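Local coordinates for uncharacterized protein (Pseudomonas aeruginosa PAO1, PDB 4R1D), which probably protects Pseudomonas aeruginosa from its own toxic lipase Tle4 by binding it, as the cognate immunity protein Tli4 of the H2 type VI secretion system, at residues B[198-201]-B[202-205]; B[276-280]-B[281-285]; B[52-55]-B[56-59]; B[59-62]-B[63-66]. All blocks are in the same frame, centred on the assembly; numbering follows the deposited sequence.

Contact 1 of 4, residues B[198-201]-B[202-205]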
ATOM      1  N   PHE B 198      12.484  -6.670 -17.956  1.00 21.19           N
ATOM      2  CA  PHE B 198      11.156  -6.089 -18.086  1.00 21.54           C
ATOM      3  C   PHE B 198      11.050  -5.274 -19.374  1.00 22.93           C
ATOM      4  O   PHE B 198      10.056  -5.371 -20.097  1.00 21.28           O
ATOM      5  CB  PHE B 198      10.793  -5.223 -16.879  1.00 19.24           C
ATOM      6  CG  PHE B 198       9.338  -4.849 -16.828  1.00 26.17           C
ATOM      7  CD1 PHE B 198       8.917  -3.581 -17.196  1.00 26.65           C
ATOM      8  CD2 PHE B 198       8.387  -5.782 -16.448  1.00 36.52           C
ATOM      9  CE1 PHE B 198       7.579  -3.243 -17.159  1.00 23.71           C
ATOM     10  CE2 PHE B 198       7.043  -5.451 -16.412  1.00 40.90           C
ATOM     11  CZ  PHE B 198       6.641  -4.174 -16.766  1.00 32.10           C
ATOM     12  N   VAL B 199      12.067  -4.463 -19.657  1.00 21.73           N
ATOM     13  CA  VAL B 199      12.057  -3.689 -20.892  1.00 23.80           C
ATOM     14  C   VAL B 199      11.992  -4.590 -22.133  1.00 24.98           C
ATOM     15  O   VAL B 199      11.197  -4.344 -23.034  1.00 25.66           O
ATOM     16  CB  VAL B 199      13.269  -2.737 -21.001  1.00 24.83           C
ATOM     17  CG1 VAL B 199      13.258  -2.039 -22.348  1.00 20.87           C
ATOM     18  CG2 VAL B 199      13.242  -1.718 -19.862  1.00 23.46           C
ATOM     19  N   GLN B 200      12.829  -5.625 -22.189  1.00 23.85           N
ATOM     20  CA  GLN B 200      12.789  -6.540 -23.331  1.00 30.54           C
ATOM     21  C   GLN B 200      11.394  -7.153 -23.460  1.00 25.52           C
ATOM     22  O   GLN B 200      10.900  -7.379 -24.563  1.00 27.58           O
ATOM     23  CB  GLN B 200      13.848  -7.639 -23.208  1.00 29.45           C
ATOM     24  CG  GLN B 200      15.278  -7.142 -23.236  1.00 27.49           C
ATOM     25  CD  GLN B 200      15.610  -6.389 -24.503  1.00 37.12           C
ATOM     26  OE1 GLN B 200      15.042  -6.651 -25.564  1.00 39.55           O
ATOM     27  NE2 GLN B 200      16.530  -5.437 -24.400  1.00 35.87           N
ATOM     28  N   ASN B 201      10.760  -7.415 -22.322  1.00 24.39           N
ATOM     29  CA  ASN B 201       9.393  -7.913 -22.309  1.00 28.55           C
ATOM     30  C   ASN B 201       8.445  -6.887 -22.935  1.00 32.33           C
ATOM     31  O   ASN B 201       7.592  -7.225 -23.756  1.00 27.91           O
ATOM     32  CB  ASN B 201       8.959  -8.250 -20.878  1.00 29.93           C
ATOM     33  CG  ASN B 201       7.674  -9.049 -20.827  1.00 41.67           C
ATOM     34  OD1 ASN B 201       6.924  -9.108 -21.803  1.00 37.85           O
ATOM     35  ND2 ASN B 201       7.411  -9.672 -19.681  1.00 41.07           N
ATOM     36  N   MET B 202       8.606  -5.623 -22.557  1.00 28.64           N
ATOM     37  CA  MET B 202       7.784  -4.567 -23.130  1.00 24.87           C
ATOM     38  C   MET B 202       7.989  -4.460 -24.644  1.00 22.00           C
ATOM     39  O   MET B 202       7.018  -4.325 -25.398  1.00 25.01           O
ATOM     40  CB  MET B 202       8.087  -3.219 -22.467  1.00 23.46           C
ATOM     41  CG  MET B 202       7.796  -3.146 -20.977  1.00 25.26           C
ATOM     42  SD  MET B 202       8.426  -1.589 -20.284  1.00 29.51           S
ATOM     43  CE  MET B 202       7.239  -0.400 -20.921  1.00 25.10           C
ATOM     44  N   LEU B 203       9.244  -4.502 -25.087  1.00 20.40           N
ATOM     45  CA  LEU B 203       9.551  -4.343 -26.510  1.00 21.31           C
ATOM     46  C   LEU B 203       8.975  -5.496 -27.315  1.00 28.55           C
ATOM     47  O   LEU B 203       8.489  -5.316 -28.434  1.00 26.64           O
ATOM     48  CB  LEU B 203      11.057  -4.285 -26.739  1.00 23.49           C
ATOM     49  CG  LEU B 203      11.792  -3.076 -26.162  1.00 27.96           C
ATOM     50  CD1 LEU B 203      13.295  -3.263 -26.308  1.00 26.48           C
ATOM     51  CD2 LEU B 203      11.331  -1.795 -26.842  1.00 28.54           C
ATOM     52  N   SER B 204       9.053  -6.687 -26.735  1.00 25.60           N
ATOM     53  CA  SER B 204       8.617  -7.901 -27.407  1.00 26.98           C
ATOM     54  C   SER B 204       7.105  -7.951 -27.516  1.00 27.45           C
ATOM     55  O   SER B 204       6.560  -8.470 -28.494  1.00 32.91           O
ATOM     56  CB  SER B 204       9.127  -9.140 -26.653  1.00 27.47           C
ATOM     57  OG  SER B 204      10.532  -9.273 -26.786  1.00 39.82           O
ATOM     58  N   THR B 205       6.432  -7.413 -26.505  1.00 25.20           N
ATOM     59  CA  THR B 205       4.984  -7.482 -26.420  1.00 27.73           C
ATOM     60  C   THR B 205       4.300  -6.357 -27.192  1.00 32.80           C
ATOM     61  O   THR B 205       3.231  -6.555 -27.771  1.00 29.60           O
ATOM     62  CB  THR B 205       4.516  -7.433 -24.958  1.00 29.48           C
ATOM     63  OG1 THR B 205       5.153  -8.483 -24.216  1.00 32.48           O
ATOM     64  CG2 THR B 205       3.013  -7.595 -24.874  1.00 35.61           C
TER
HETATM   65  O   HOH W   1      13.162  -8.113 -26.753  1.00 40.23           O
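A Met-aromatic contact spanning one helical turn joins F198 to M202 near the C-terminal end of helix 191-205. M202 SD lies 4.6 Å from the centroid of the F198 ring and 58° off its normal, an oblique approach in which the sulfur meets the CD1-CE1 side of the ring and stands 3.6 Å from CE1. The ring is within reach because F198 CG is set anti to the backbone N (chi1 -167°), while the methionine chain runs extended as far as SD and bends only at its last torsion. Beside this pair, V199 and L203 lie alongside each other and point the same way, with V199 CG1 4.1 Å from L203 CD1. Both pairs follow the i to i+4 spacing of an alpha-helix, and the backbone bonds M202 N to F198 O and L203 N to V199 O span the same step. V199, M202 and L203 pack on strand 209-214 through T211 and M209, whereas F198 and M202 also touch S87 of the partner chain, placing the sulfur-ring pair at the interface of the complex. In the last turn N201 O accepts twice from T205, whose N (3.0 Å) and OG1 (2.8 Å) arrive from opposite faces of the carbonyl plane. On the exposed flank of the helix, water 1 donates to Q200 OE1 at 2.7 Å and to S204 OG at 2.9 Å, bridging the two side chains.

Contact 2 of 4, residues B[276-280]-B[281-285]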
ATOM      1  N   PRO B 276      -0.030  16.736 -26.030  1.00 41.83           N
ATOM      2  CA  PRO B 276       1.299  16.113 -26.027  1.00 44.25           C
ATOM      3  C   PRO B 276       2.223  16.730 -24.987  1.00 42.43           C
ATOM      4  O   PRO B 276       2.244  17.951 -24.831  1.00 38.47           O
ATOM      5  CB  PRO B 276       1.837  16.419 -27.428  1.00 39.29           C
ATOM      6  CG  PRO B 276       0.640  16.759 -28.245  1.00 44.34           C
ATOM      7  CD  PRO B 276      -0.318  17.409 -27.307  1.00 47.28           C
ATOM      8  N   ALA B 277       2.983  15.892 -24.290  1.00 34.69           N
ATOM      9  CA  ALA B 277       3.947  16.383 -23.321  1.00 28.34           C
ATOM     10  C   ALA B 277       5.081  17.091 -24.048  1.00 30.69           C
ATOM     11  O   ALA B 277       5.545  18.140 -23.615  1.00 28.68           O
ATOM     12  CB  ALA B 277       4.492  15.235 -22.484  1.00 29.86           C
ATOM     13  N   PHE B 278       5.517  16.510 -25.161  1.00 26.46           N
ATOM     14  CA  PHE B 278       6.647  17.036 -25.916  1.00 30.56           C
ATOM     15  C   PHE B 278       6.330  17.091 -27.398  1.00 26.99           C
ATOM     16  O   PHE B 278       5.515  16.312 -27.894  1.00 31.56           O
ATOM     17  CB  PHE B 278       7.887  16.163 -25.703  1.00 26.41           C
ATOM     18  CG  PHE B 278       8.409  16.191 -24.292  1.00 25.30           C
ATOM     19  CD1 PHE B 278       9.324  17.155 -23.897  1.00 26.17           C
ATOM     20  CD2 PHE B 278       7.980  15.256 -23.366  1.00 27.45           C
ATOM     21  CE1 PHE B 278       9.808  17.189 -22.600  1.00 24.99           C
ATOM     22  CE2 PHE B 278       8.450  15.281 -22.070  1.00 22.09           C
ATOM     23  CZ  PHE B 278       9.374  16.252 -21.685  1.00 23.06           C
ATOM     24  N   LYS B 279       6.997  18.004 -28.097  1.00 31.72           N
ATOM     25  CA  LYS B 279       6.833  18.152 -29.540  1.00 31.65           C
ATOM     26  C   LYS B 279       7.456  16.979 -30.287  1.00 33.94           C
ATOM     27  O   LYS B 279       7.053  16.665 -31.408  1.00 34.56           O
ATOM     28  CB  LYS B 279       7.473  19.462 -30.015  1.00 36.23           C
ATOM     29  CG  LYS B 279       6.953  20.707 -29.303  1.00 44.07           C
ATOM     30  CD  LYS B 279       7.773  21.943 -29.675  1.00 52.19           C
ATOM     31  CE  LYS B 279       7.349  23.173 -28.878  1.00 58.26           C
ATOM     32  NZ  LYS B 279       7.690  23.070 -27.426  1.00 55.37           N
ATOM     33  N   SER B 280       8.440  16.332 -29.663  1.00 26.31           N
ATOM     34  CA  SER B 280       9.160  15.239 -30.307  1.00 27.26           C
ATOM     35  C   SER B 280      10.039  14.516 -29.294  1.00 23.53           C
ATOM     36  O   SER B 280      10.317  15.044 -28.217  1.00 24.82           O
ATOM     37  CB  SER B 280      10.057  15.796 -31.412  1.00 29.26           C
ATOM     38  OG  SER B 280      11.106  16.576 -30.848  1.00 28.07           O
ATOM     39  N   ASP B 281      10.492  13.320 -29.648  1.00 22.69           N
ATOM     40  CA  ASP B 281      11.454  12.613 -28.813  1.00 24.76           C
ATOM     41  C   ASP B 281      12.709  13.449 -28.645  1.00 27.69           C
ATOM     42  O   ASP B 281      13.329  13.455 -27.580  1.00 21.23           O
ATOM     43  CB  ASP B 281      11.822  11.272 -29.426  1.00 18.85           C
ATOM     44  CG  ASP B 281      10.672  10.290 -29.411  1.00 19.36           C
ATOM     45  OD1 ASP B 281       9.620  10.620 -28.836  1.00 20.75           O
ATOM     46  OD2 ASP B 281      10.839   9.181 -29.957  1.00 24.00           O
ATOM     47  N   LYS B 282      13.095  14.150 -29.707  1.00 24.30           N
ATOM     48  CA  LYS B 282      14.291  14.974 -29.635  1.00 21.41           C
ATOM     49  C   LYS B 282      14.140  16.035 -28.556  1.00 21.66           C
ATOM     50  O   LYS B 282      15.061  16.268 -27.774  1.00 25.47           O
ATOM     51  CB  LYS B 282      14.590  15.623 -30.992  1.00 27.87           C
ATOM     52  CG  LYS B 282      15.941  16.320 -31.051  1.00 33.41           C
ATOM     53  CD  LYS B 282      16.241  16.819 -32.463  1.00 36.27           C
ATOM     54  CE  LYS B 282      17.576  17.558 -32.525  1.00 41.56           C
ATOM     55  NZ  LYS B 282      17.574  18.757 -31.644  1.00 46.80           N
ATOM     56  N   GLU B 283      12.971  16.661 -28.486  1.00 23.25           N
ATOM     57  CA  GLU B 283      12.732  17.668 -27.459  1.00 21.79           C
ATOM     58  C   GLU B 283      12.794  17.071 -26.044  1.00 24.75           C
ATOM     59  O   GLU B 283      13.379  17.667 -25.146  1.00 19.49           O
ATOM     60  CB  GLU B 283      11.388  18.362 -27.675  1.00 23.62           C
ATOM     61  CG  GLU B 283      11.105  19.450 -26.650  1.00 28.88           C
ATOM     62  CD  GLU B 283       9.791  20.167 -26.894  1.00 35.43           C
ATOM     63  OE1 GLU B 283       8.723  19.587 -26.612  1.00 26.53           O
ATOM     64  OE2 GLU B 283       9.830  21.321 -27.367  1.00 48.35           O
ATOM     65  N   ALA B 284      12.191  15.900 -25.852  1.00 22.22           N
ATOM     66  CA  ALA B 284      12.245  15.221 -24.557  1.00 20.47           C
ATOM     67  C   ALA B 284      13.675  14.869 -24.138  1.00 17.04           C
ATOM     68  O   ALA B 284      14.062  15.058 -22.982  1.00 18.88           O
ATOM     69  CB  ALA B 284      11.368  13.971 -24.575  1.00 21.54           C
ATOM     70  N   LEU B 285      14.461  14.359 -25.076  1.00 20.05           N
ATOM     71  CA  LEU B 285      15.833  13.979 -24.793  1.00 20.43           C
ATOM     72  C   LEU B 285      16.671  15.207 -24.461  1.00 21.78           C
ATOM     73  O   LEU B 285      17.560  15.144 -23.617  1.00 17.32           O
ATOM     74  CB  LEU B 285      16.445  13.246 -25.985  1.00 20.96           C
ATOM     75  CG  LEU B 285      15.871  11.856 -26.250  1.00 23.91           C
ATOM     76  CD1 LEU B 285      16.259  11.354 -27.646  1.00 25.30           C
ATOM     77  CD2 LEU B 285      16.345  10.906 -25.161  1.00 22.35           C
TER
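E283 sends its carboxylate back along the chain to K279 and holds that residue by two different atoms. E283 OE1 accepts a hydrogen bond from the backbone N of K279 at 2.8 Å, almost straight (174°), the N-H approaching from above the carboxylate plane. E283 OE2 turns its syn lone pair to K279 NZ, also at 2.8 Å, which makes a salt bridge of the second bond. The glutamate can do this because its CG stands anti to the backbone N and the chain continues extended beyond CG, whereas the lysine curls round to it through a bend at its final torsion. Close by, the methyl group of A284 sits over the centre of the F278 ring in a CH-pi contact, CB 3.7 Å from the centroid. These contacts flank the N-cap of helix 281-292: S280 OG accepts the capping bond from E283 N at 3.0 Å, and S280 O takes a bond from A284 N at 3.1 Å as the first turn begins. A chi1 of 68°, with OG between the backbone N and the carbonyl carbon, points the serine hydroxyl at E283 N. Farther out, F278 stacks on H173 and touches V263 of strand 256-263, while A284 packs on Y239 and F241 of strand 236-245. D281, the first residue of the helix, ties it to the same strand by a salt bridge from OD2 to R237 and a hydrogen bond between OD1 and the hydroxyl of Y239.

Contact 3 of 4, residues B[52-55]-B[56-59]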
ATOM      1  N   LEU B  52       0.244  18.977  21.735  1.00 25.75           N
ATOM      2  CA  LEU B  52       0.496  17.561  21.510  1.00 28.52           C
ATOM      3  C   LEU B  52       0.848  16.840  22.796  1.00 21.55           C
ATOM      4  O   LEU B  52       0.403  15.713  23.019  1.00 23.65           O
ATOM      5  CB  LEU B  52       1.637  17.365  20.516  1.00 26.72           C
ATOM      6  CG  LEU B  52       1.250  17.188  19.054  1.00 34.70           C
ATOM      7  CD1 LEU B  52       2.510  17.001  18.225  1.00 32.61           C
ATOM      8  CD2 LEU B  52       0.305  15.993  18.907  1.00 33.13           C
ATOM      9  N   GLU B  53       1.685  17.465  23.619  1.00 24.31           N
ATOM     10  CA  GLU B  53       2.061  16.831  24.875  1.00 25.66           C
ATOM     11  C   GLU B  53       0.810  16.547  25.695  1.00 26.32           C
ATOM     12  O   GLU B  53       0.652  15.463  26.259  1.00 24.33           O
ATOM     13  CB  GLU B  53       3.047  17.680  25.680  1.00 21.88           C
ATOM     14  CG  GLU B  53       3.333  17.051  27.043  1.00 24.17           C
ATOM     15  CD  GLU B  53       4.241  17.876  27.916  1.00 34.14           C
ATOM     16  OE1 GLU B  53       4.874  18.819  27.400  1.00 33.24           O
ATOM     17  OE2 GLU B  53       4.320  17.570  29.126  1.00 29.97           O
ATOM     18  N   GLN B  54      -0.098  17.514  25.742  1.00 24.73           N
ATOM     19  CA  GLN B  54      -1.307  17.341  26.531  1.00 24.80           C
ATOM     20  C   GLN B  54      -2.256  16.299  25.942  1.00 25.11           C
ATOM     21  O   GLN B  54      -2.972  15.624  26.677  1.00 29.88           O
ATOM     22  CB  GLN B  54      -2.005  18.681  26.781  1.00 30.28           C
ATOM     23  CG  GLN B  54      -1.206  19.627  27.697  1.00 31.66           C
ATOM     24  CD  GLN B  54      -0.878  19.020  29.071  1.00 40.49           C
ATOM     25  OE1 GLN B  54      -1.742  18.441  29.740  1.00 42.94           O
ATOM     26  NE2 GLN B  54       0.381  19.154  29.493  1.00 28.83           N
ATOM     27  N   GLU B  55      -2.262  16.154  24.622  1.00 24.24           N
ATOM     28  CA  GLU B  55      -3.050  15.098  24.001  1.00 25.73           C
ATOM     29  C   GLU B  55      -2.504  13.742  24.416  1.00 24.48           C
ATOM     30  O   GLU B  55      -3.261  12.852  24.801  1.00 24.67           O
ATOM     31  CB  GLU B  55      -3.030  15.206  22.474  1.00 31.16           C
ATOM     32  CG  GLU B  55      -3.733  16.429  21.922  1.00 29.50           C
ATOM     33  CD  GLU B  55      -3.724  16.464  20.407  1.00 35.93           C
ATOM     34  OE1 GLU B  55      -3.206  15.509  19.786  1.00 39.88           O
ATOM     35  OE2 GLU B  55      -4.239  17.445  19.834  1.00 50.85           O
ATOM     36  N   TRP B  56      -1.189  13.588  24.318  1.00 23.30           N
ATOM     37  CA  TRP B  56      -0.537  12.333  24.673  1.00 20.91           C
ATOM     38  C   TRP B  56      -0.836  11.967  26.121  1.00 25.46           C
ATOM     39  O   TRP B  56      -1.065  10.803  26.444  1.00 22.74           O
ATOM     40  CB  TRP B  56       0.978  12.433  24.493  1.00 20.80           C
ATOM     41  CG  TRP B  56       1.481  12.218  23.087  1.00 23.09           C
ATOM     42  CD1 TRP B  56       2.202  13.098  22.334  1.00 24.65           C
ATOM     43  CD2 TRP B  56       1.324  11.042  22.288  1.00 19.50           C
ATOM     44  NE1 TRP B  56       2.502  12.547  21.109  1.00 23.11           N
ATOM     45  CE2 TRP B  56       1.972  11.283  21.057  1.00 24.76           C
ATOM     46  CE3 TRP B  56       0.699   9.809  22.491  1.00 21.19           C
ATOM     47  CZ2 TRP B  56       2.006  10.341  20.037  1.00 22.89           C
ATOM     48  CZ3 TRP B  56       0.737   8.876  21.474  1.00 23.45           C
ATOM     49  CH2 TRP B  56       1.388   9.144  20.265  1.00 21.99           C
ATOM     50  N   ARG B  57      -0.819  12.966  26.991  1.00 23.51           N
ATOM     51  CA  ARG B  57      -1.036  12.729  28.417  1.00 24.36           C
ATOM     52  C   ARG B  57      -2.428  12.166  28.734  1.00 24.46           C
ATOM     53  O   ARG B  57      -2.625  11.569  29.799  1.00 27.78           O
ATOM     54  CB  ARG B  57      -0.726  13.993  29.234  1.00 22.55           C
ATOM     55  CG  ARG B  57       0.772  14.239  29.444  1.00 23.25           C
ATOM     56  CD  ARG B  57       1.029  15.641  30.019  1.00 21.83           C
ATOM     57  NE  ARG B  57       2.440  15.886  30.304  1.00 25.41           N
ATOM     58  CZ  ARG B  57       3.047  15.504  31.427  1.00 28.40           C
ATOM     59  NH1 ARG B  57       2.368  14.842  32.349  1.00 24.74           N
ATOM     60  NH2 ARG B  57       4.331  15.774  31.625  1.00 29.76           N
ATOM     61  N   THR B  58      -3.377  12.324  27.810  1.00 22.24           N
ATOM     62  CA  THR B  58      -4.720  11.782  28.001  1.00 24.53           C
ATOM     63  C   THR B  58      -4.827  10.336  27.527  1.00 27.17           C
ATOM     64  O   THR B  58      -5.802   9.651  27.826  1.00 25.66           O
ATOM     65  CB  THR B  58      -5.804  12.597  27.257  1.00 25.60           C
ATOM     66  OG1 THR B  58      -5.624  12.480  25.838  1.00 24.48           O
ATOM     67  CG2 THR B  58      -5.775  14.064  27.675  1.00 31.46           C
ATOM     68  N   GLN B  59      -3.832   9.874  26.778  1.00 25.71           N
ATOM     69  CA  GLN B  59      -3.923   8.556  26.165  1.00 21.50           C
ATOM     70  C   GLN B  59      -3.300   7.467  27.020  1.00 24.19           C
ATOM     71  O   GLN B  59      -2.379   7.714  27.796  1.00 21.45           O
ATOM     72  CB  GLN B  59      -3.359   8.578  24.741  1.00 20.06           C
ATOM     73  CG  GLN B  59      -4.155   9.507  23.832  1.00 26.57           C
ATOM     74  CD  GLN B  59      -3.493   9.749  22.492  1.00 25.82           C
ATOM     75  OE1 GLN B  59      -2.732   8.915  22.000  1.00 31.53           O
ATOM     76  NE2 GLN B  59      -3.778  10.904  21.894  1.00 34.34           N
TER
HETATM   77  O   HOH W   2       6.688  16.957  30.728  1.00 43.67           O
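R57, E55 and W56 carry most of this contact with the neighbouring turn, in the last turns of helix 42-58, which lies across strands 68-73, 79-84 and 92-100 of the N-terminal domain. R57 and E53 form an i to i+4 salt bridge, their side chains running alongside each other. The guanidinium presents its edge: NE meets the anti lone pair of E53 OE2 at 2.8 Å, and NH2 reaches the same oxygen at 3.1 Å, with the carboxylate and guanidinium planes 35° apart. Water 2 closes this edge by donating to E53 OE2 and accepting from R57 NH2, so three donors converge on one oxygen. The Q54 amide is almost parallel to the guanidinium, its NE2 3.6 Å from R57 CD. W56 gives its backbone N to L52 O at 3.0 Å; with CG anti to the carbonyl carbon (chi1 -83°), its indole is brought beside the same L52 carbonyl, which it approaches obliquely, CD1 3.2 Å from L52 O. Outward, the indole packs on F68, L94 and S83 of the strands beneath. E55 sends its carboxylate to R51, one turn earlier on the helix, and its carbonyl oxygen is gripped twice by T58: the N, at 3.1 Å, stands above the carbonyl plane, while OG1 lies in that plane, on a lone pair, at 2.6 Å.

Contact 4 of 4, residues B[59-62]-B[63-66]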
ATOM      1  N   GLN B  59      -3.832   9.874  26.778  1.00 25.71           N
ATOM      2  CA  GLN B  59      -3.923   8.556  26.165  1.00 21.50           C
ATOM      3  C   GLN B  59      -3.300   7.467  27.020  1.00 24.19           C
ATOM      4  O   GLN B  59      -2.379   7.714  27.796  1.00 21.45           O
ATOM      5  CB  GLN B  59      -3.359   8.578  24.741  1.00 20.06           C
ATOM      6  CG  GLN B  59      -4.155   9.507  23.832  1.00 26.57           C
ATOM      7  CD  GLN B  59      -3.493   9.749  22.492  1.00 25.82           C
ATOM      8  OE1 GLN B  59      -2.732   8.915  22.000  1.00 31.53           O
ATOM      9  NE2 GLN B  59      -3.778  10.904  21.894  1.00 34.34           N
ATOM     10  N   ARG B  60      -3.835   6.260  26.882  1.00 23.73           N
ATOM     11  CA  ARG B  60      -3.452   5.147  27.735  1.00 23.09           C
ATOM     12  C   ARG B  60      -2.921   3.968  26.938  1.00 25.65           C
ATOM     13  O   ARG B  60      -3.532   3.542  25.966  1.00 25.59           O
ATOM     14  CB  ARG B  60      -4.658   4.697  28.558  1.00 26.74           C
ATOM     15  CG  ARG B  60      -5.163   5.757  29.513  1.00 26.50           C
ATOM     16  CD  ARG B  60      -4.102   6.110  30.539  1.00 22.97           C
ATOM     17  NE  ARG B  60      -4.543   7.180  31.429  1.00 23.42           N
ATOM     18  CZ  ARG B  60      -4.187   8.456  31.307  1.00 29.87           C
ATOM     19  NH1 ARG B  60      -3.367   8.830  30.338  1.00 24.04           N
ATOM     20  NH2 ARG B  60      -4.643   9.361  32.166  1.00 33.73           N
ATOM     21  N   HIS B  61      -1.781   3.447  27.376  1.00 22.31           N
ATOM     22  CA  HIS B  61      -1.245   2.191  26.881  1.00 23.17           C
ATOM     23  C   HIS B  61      -2.165   1.092  27.397  1.00 29.13           C
ATOM     24  O   HIS B  61      -2.894   1.302  28.369  1.00 27.51           O
ATOM     25  CB  HIS B  61       0.172   2.015  27.419  1.00 25.48           C
ATOM     26  CG  HIS B  61       0.897   0.821  26.884  1.00 24.58           C
ATOM     27  ND1 HIS B  61       1.848   0.909  25.889  1.00 25.72           N
ATOM     28  CD2 HIS B  61       0.841  -0.486  27.236  1.00 22.58           C
ATOM     29  CE1 HIS B  61       2.336  -0.295  25.642  1.00 22.02           C
ATOM     30  NE2 HIS B  61       1.741  -1.159  26.447  1.00 28.08           N
ATOM     31  N   LYS B  62      -2.169  -0.068  26.747  1.00 20.55           N
ATOM     32  CA  LYS B  62      -3.084  -1.127  27.177  1.00 27.14           C
ATOM     33  C   LYS B  62      -2.656  -1.728  28.513  1.00 29.68           C
ATOM     34  O   LYS B  62      -3.476  -2.294  29.232  1.00 32.08           O
ATOM     35  CB  LYS B  62      -3.218  -2.229  26.120  1.00 32.22           C
ATOM     36  CG  LYS B  62      -3.814  -1.769  24.790  1.00 29.73           C
ATOM     37  CD  LYS B  62      -5.225  -1.214  24.930  1.00 33.02           C
ATOM     38  CE  LYS B  62      -5.795  -0.842  23.565  1.00 44.99           C
ATOM     39  NZ  LYS B  62      -7.122  -0.173  23.660  1.00 51.08           N
ATOM     40  N   SER B  63      -1.375  -1.608  28.841  1.00 24.11           N
ATOM     41  CA  SER B  63      -0.865  -2.204  30.073  1.00 31.33           C
ATOM     42  C   SER B  63       0.145  -1.350  30.846  1.00 33.81           C
ATOM     43  O   SER B  63       0.310  -1.537  32.051  1.00 35.50           O
ATOM     44  CB  SER B  63      -0.265  -3.585  29.791  1.00 29.80           C
ATOM     45  OG  SER B  63       0.901  -3.489  28.989  1.00 30.77           O
ATOM     46  N   LYS B  64       0.809  -0.417  30.166  1.00 28.48           N
ATOM     47  CA  LYS B  64       1.899   0.341  30.782  1.00 27.49           C
ATOM     48  C   LYS B  64       1.531   1.742  31.277  1.00 28.71           C
ATOM     49  O   LYS B  64       2.416   2.524  31.637  1.00 32.11           O
ATOM     50  CB  LYS B  64       3.091   0.447  29.825  1.00 30.99           C
ATOM     51  CG  LYS B  64       3.665  -0.887  29.382  1.00 27.40           C
ATOM     52  CD  LYS B  64       5.027  -0.688  28.737  1.00 27.18           C
ATOM     53  CE  LYS B  64       5.593  -2.000  28.215  1.00 34.71           C
ATOM     54  NZ  LYS B  64       5.834  -2.994  29.295  1.00 37.11           N
ATOM     55  N   GLY B  65       0.242   2.068  31.285  1.00 26.77           N
ATOM     56  CA  GLY B  65      -0.208   3.352  31.791  1.00 24.44           C
ATOM     57  C   GLY B  65      -0.194   4.499  30.794  1.00 26.46           C
ATOM     58  O   GLY B  65      -0.792   4.409  29.721  1.00 24.20           O
ATOM     59  N   ASN B  66       0.485   5.588  31.147  1.00 22.35           N
ATOM     60  CA  ASN B  66       0.412   6.806  30.339  1.00 23.92           C
ATOM     61  C   ASN B  66       1.161   6.623  29.021  1.00 22.47           C
ATOM     62  O   ASN B  66       2.261   6.085  29.006  1.00 22.60           O
ATOM     63  CB  ASN B  66       0.972   8.000  31.127  1.00 24.00           C
ATOM     64  CG  ASN B  66       0.440   9.345  30.632  1.00 26.84           C
ATOM     65  OD1 ASN B  66       0.458   9.645  29.430  1.00 27.76           O
ATOM     66  ND2 ASN B  66      -0.032  10.168  31.567  1.00 27.57           N
TER
HETATM   67  O   HOH W   3       0.203  -4.182  26.578  1.00 31.29           O
HETATM   68  O   HOH W   4      -2.391   0.849  31.008  1.00 32.00           O
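G65 O accepts a hydrogen bond from the backbone N of H61 at 2.7 Å, a direct bond between the two arms of the loop that links helix 42-58 to strand 68-73. The second link of the same pair runs through water 4, which lies between the arms, donating to H61 O (2.7 Å) and accepting from G65 N (2.9 Å). G65 O is also approached by R60 CA at 3.4 Å in a CA-H...O contact. The two arms run antiparallel and share a single beta bridge, R60 with N66, so the loop is a hairpin-like turn with K62, S63 and K64 at its tip. The positive phi of G65 (86°) carries the chain out of the turn into the second arm. Over the turn, the H61 ring has K64 CG on one face, 3.8 Å from its centroid and offset toward the rim, a CH-pi contact; S63 N lies at the ring edge. Setting H61 CG anti to the backbone N (chi1 -175°) brings the ring to this position, where it also meets W84. Water 3 bonds S63 OG at 2.6 Å and H61 NE2 only weakly. At the tip K62 touches N413 of the partner chain, while N66 OD1 accepts from F68 N, where the strand starts.

From the N terminus the chain meets contact 3 first, on the last turns of helix 42-58, then contact 4, which starts at the shared residue Q59 and closes the short loop into strand 68-73. These two touch, with R57 O 3.4 Å from N66 ND2, and together they carry the chain from helix 42-58 into strand 68-73 in the N-terminal domain. Contacts 1 and 2 follow in the C-terminal domain, at the end of helix 191-205 and the start of helix 281-292, their centres about 22 Å apart and their atoms not touching. Contacts 3 and 4 meet end to end at Q59, the others follow in series, and none nests in or crosses another. Contacts 3 and 1 have centres about 54 Å apart, on opposite sides of the chain's centre.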